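Local coordinates for RNA-binding protein Lsm (Halobacterium salinarum R1, PDB 6TFL) that probably binds RNA, as Lsm proteins generally do, and assembles into a ring of seven subunits that holds uridine and calcium ions, at residues Arg22-Asp27 against Asn56-Lys61. Sequence-based numbering, arbitrary orientation.
Sequences RLKDGD and NVVTIK
R22 pairs antiparallel with T59 and, with V58 also facing it, forms a classic beta bulge in the Sm fold, whose short, strongly bent strands close into a small barrel; it illustrates how a bulge keeps backbone polar groups satisfied where the strand turns a corner at V58. The amide of R22 reaches T59 O almost straight, 2.9 Å from N to O. One acceptor then serves two donors: R22 O takes V58 N at 2.8 Å and, weakly, T59 N at 3.5 Å. The register thereby shifts by one, so that L23 lies across from V57, and beyond it K24 N donates to N56 O at 2.8 Å with the hydrogen somewhat off line (145°). The same N56 carbonyl also receives a CH...O contact from L23 CA, just where 23-26 begins a type I turn. Within the turn, D25 OD1 takes D27 N in an Asx turn, L23 O takes G26 N, and L23 N donates to D27 O.

The polar ends of K24 and N56 find partners at the subunit interfaces as well as within the chain. K24 runs extended beyond CG, its CG packing on V58 CG2, and its NZ forms a salt bridge with D55 OD1 of a second subunit and a weak hydrogen bond with D55 O of its own chain. N56 ND2 donates to R53 O in its own chain and to V57 O of a third subunit, whose K24 NZ bonds to N56 OD1.

With CG anti to its backbone N (chi1 177°), R22 extends on the same face of the sheet as T59 before bending at chi3. T59 CG2 lies over one face of the R22 guanidinium, while V58 CG1 approaches NH2 obliquely at 3.6 Å. K61 meets the guanidinium at its edge, a like-charged neighbour whose repulsion is probably eased by long, weak ion pairs of R22 NH2 with D25 and D27 of the second subunit, with K61 NZ 3.8 Å from R22 NH1.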
loop_
_atom_site.group_PDB
_atom_site.type_symbol
_atom_site.label_atom_id
_atom_site.label_comp_id
_atom_site.label_asym_id
_atom_site.label_seq_id
_atom_site.Cartn_x
_atom_site.Cartn_y
_atom_site.Cartn_z
ATOM N N ARG A 22 6.977 2.330 -18.751
ATOM C CA ARG A 22 8.179 1.871 -18.074
ATOM C C ARG A 22 7.808 1.391 -16.676
ATOM O O ARG A 22 7.133 2.106 -15.928
ATOM C CB ARG A 22 9.227 2.981 -18.025
ATOM C CG ARG A 22 10.502 2.626 -17.258
ATOM C CD ARG A 22 11.518 3.780 -17.317
ATOM N NE ARG A 22 11.724 4.439 -16.023
ATOM C CZ ARG A 22 11.786 5.760 -15.866
ATOM N NH1 ARG A 22 11.642 6.555 -16.925
ATOM N NH2 ARG A 22 11.986 6.288 -14.655
ATOM N N LEU A 23 8.254 0.187 -16.327
ATOM C CA LEU A 23 7.905 -0.449 -15.061
ATOM C C LEU A 23 9.001 -0.275 -14.015
ATOM O O LEU A 23 10.148 0.031 -14.331
ATOM C CB LEU A 23 7.608 -1.937 -15.270
ATOM C CG LEU A 23 6.498 -2.183 -16.286
ATOM C CD1 LEU A 23 6.045 -3.623 -16.209
ATOM C CD2 LEU A 23 5.338 -1.228 -16.036
ATOM N N LYS A 24 8.624 -0.489 -12.750
ATOM C CA LYS A 24 9.577 -0.321 -11.653
ATOM C C LYS A 24 10.766 -1.254 -11.789
ATOM O O LYS A 24 11.867 -0.913 -11.348
ATOM C CB LYS A 24 8.893 -0.541 -10.306
ATOM C CG LYS A 24 7.837 0.492 -10.009
ATOM C CD LYS A 24 7.153 0.262 -8.677
ATOM C CE LYS A 24 6.101 1.333 -8.470
ATOM N NZ LYS A 24 5.460 1.197 -7.150
ATOM N N ASP A 25 10.576 -2.430 -12.398
ATOM C CA ASP A 25 11.697 -3.343 -12.588
ATOM C C ASP A 25 12.647 -2.889 -13.691
ATOM O O ASP A 25 13.705 -3.506 -13.868
ATOM C CB ASP A 25 11.189 -4.762 -12.881
ATOM C CG ASP A 25 10.037 -4.788 -13.894
ATOM O OD1 ASP A 25 10.238 -4.349 -15.050
ATOM O OD2 ASP A 25 8.930 -5.251 -13.536
ATOM N N GLY A 26 12.300 -1.836 -14.438
ATOM C CA GLY A 26 13.122 -1.341 -15.520
ATOM C C GLY A 26 12.699 -1.771 -16.906
ATOM O O GLY A 26 13.251 -1.254 -17.882
ATOM N N ASP A 27 11.751 -2.698 -17.031
ATOM C CA ASP A 27 11.277 -3.102 -18.345
ATOM C C ASP A 27 10.447 -1.989 -18.973
ATOM O O ASP A 27 9.884 -1.135 -18.280
ATOM C CB ASP A 27 10.432 -4.376 -18.260
ATOM C CG ASP A 27 11.243 -5.597 -17.853
ATOM O OD1 ASP A 27 12.451 -5.448 -17.552
ATOM O OD2 ASP A 27 10.663 -6.712 -17.832
ATOM N N ASN A 56 2.841 -1.359 -10.960
ATOM C CA ASN A 56 4.201 -1.499 -11.483
ATOM C C ASN A 56 4.665 -0.316 -12.334
ATOM O O ASN A 56 5.845 -0.270 -12.707
ATOM C CB ASN A 56 4.322 -2.769 -12.324
ATOM C CG ASN A 56 3.790 -3.999 -11.605
ATOM O OD1 ASN A 56 4.447 -4.526 -10.719
ATOM N ND2 ASN A 56 2.587 -4.454 -11.982
ATOM N N VAL A 57 3.784 0.629 -12.648
ATOM C CA VAL A 57 4.098 1.679 -13.610
ATOM C C VAL A 57 4.918 2.773 -12.939
ATOM O O VAL A 57 4.614 3.205 -11.817
ATOM C CB VAL A 57 2.810 2.249 -14.218
ATOM C CG1 VAL A 57 3.137 3.416 -15.150
ATOM C CG2 VAL A 57 2.041 1.142 -14.937
ATOM N N VAL A 58 5.982 3.199 -13.609
ATOM C CA VAL A 58 6.723 4.393 -13.214
ATOM C C VAL A 58 6.253 5.554 -14.080
ATOM O O VAL A 58 5.687 6.529 -13.575
ATOM C CB VAL A 58 8.242 4.188 -13.344
ATOM C CG1 VAL A 58 8.985 5.423 -12.873
ATOM C CG2 VAL A 58 8.672 2.978 -12.556
ATOM N N THR A 59 6.460 5.449 -15.394
ATOM C CA THR A 59 6.028 6.480 -16.329
ATOM C C THR A 59 5.302 5.875 -17.526
ATOM O O THR A 59 5.571 4.742 -17.939
ATOM C CB THR A 59 7.212 7.315 -16.853
ATOM O OG1 THR A 59 8.088 6.477 -17.611
ATOM C CG2 THR A 59 7.993 7.979 -15.695
ATOM N N ILE A 60 4.378 6.650 -18.084
ATOM C CA ILE A 60 3.811 6.387 -19.405
ATOM C C ILE A 60 4.147 7.573 -20.299
ATOM O O ILE A 60 3.973 8.727 -19.887
ATOM C CB ILE A 60 2.288 6.165 -19.354
ATOM C CG1 ILE A 60 1.940 4.999 -18.417
ATOM C CG2 ILE A 60 1.727 5.969 -20.779
ATOM C CD1 ILE A 60 0.468 4.853 -18.138
ATOM N N LYS A 61 4.633 7.300 -21.509
ATOM C CA LYS A 61 4.972 8.363 -22.462
ATOM C C LYS A 61 4.114 8.229 -23.710
ATOM O O LYS A 61 4.414 7.401 -24.589
ATOM C CB LYS A 61 6.457 8.336 -22.826
ATOM C CG LYS A 61 7.389 8.633 -21.653
ATOM C CD LYS A 61 8.823 8.863 -22.117
ATOM C CE LYS A 61 9.758 9.154 -20.931
ATOM N NZ LYS A 61 9.991 7.971 -20.006
#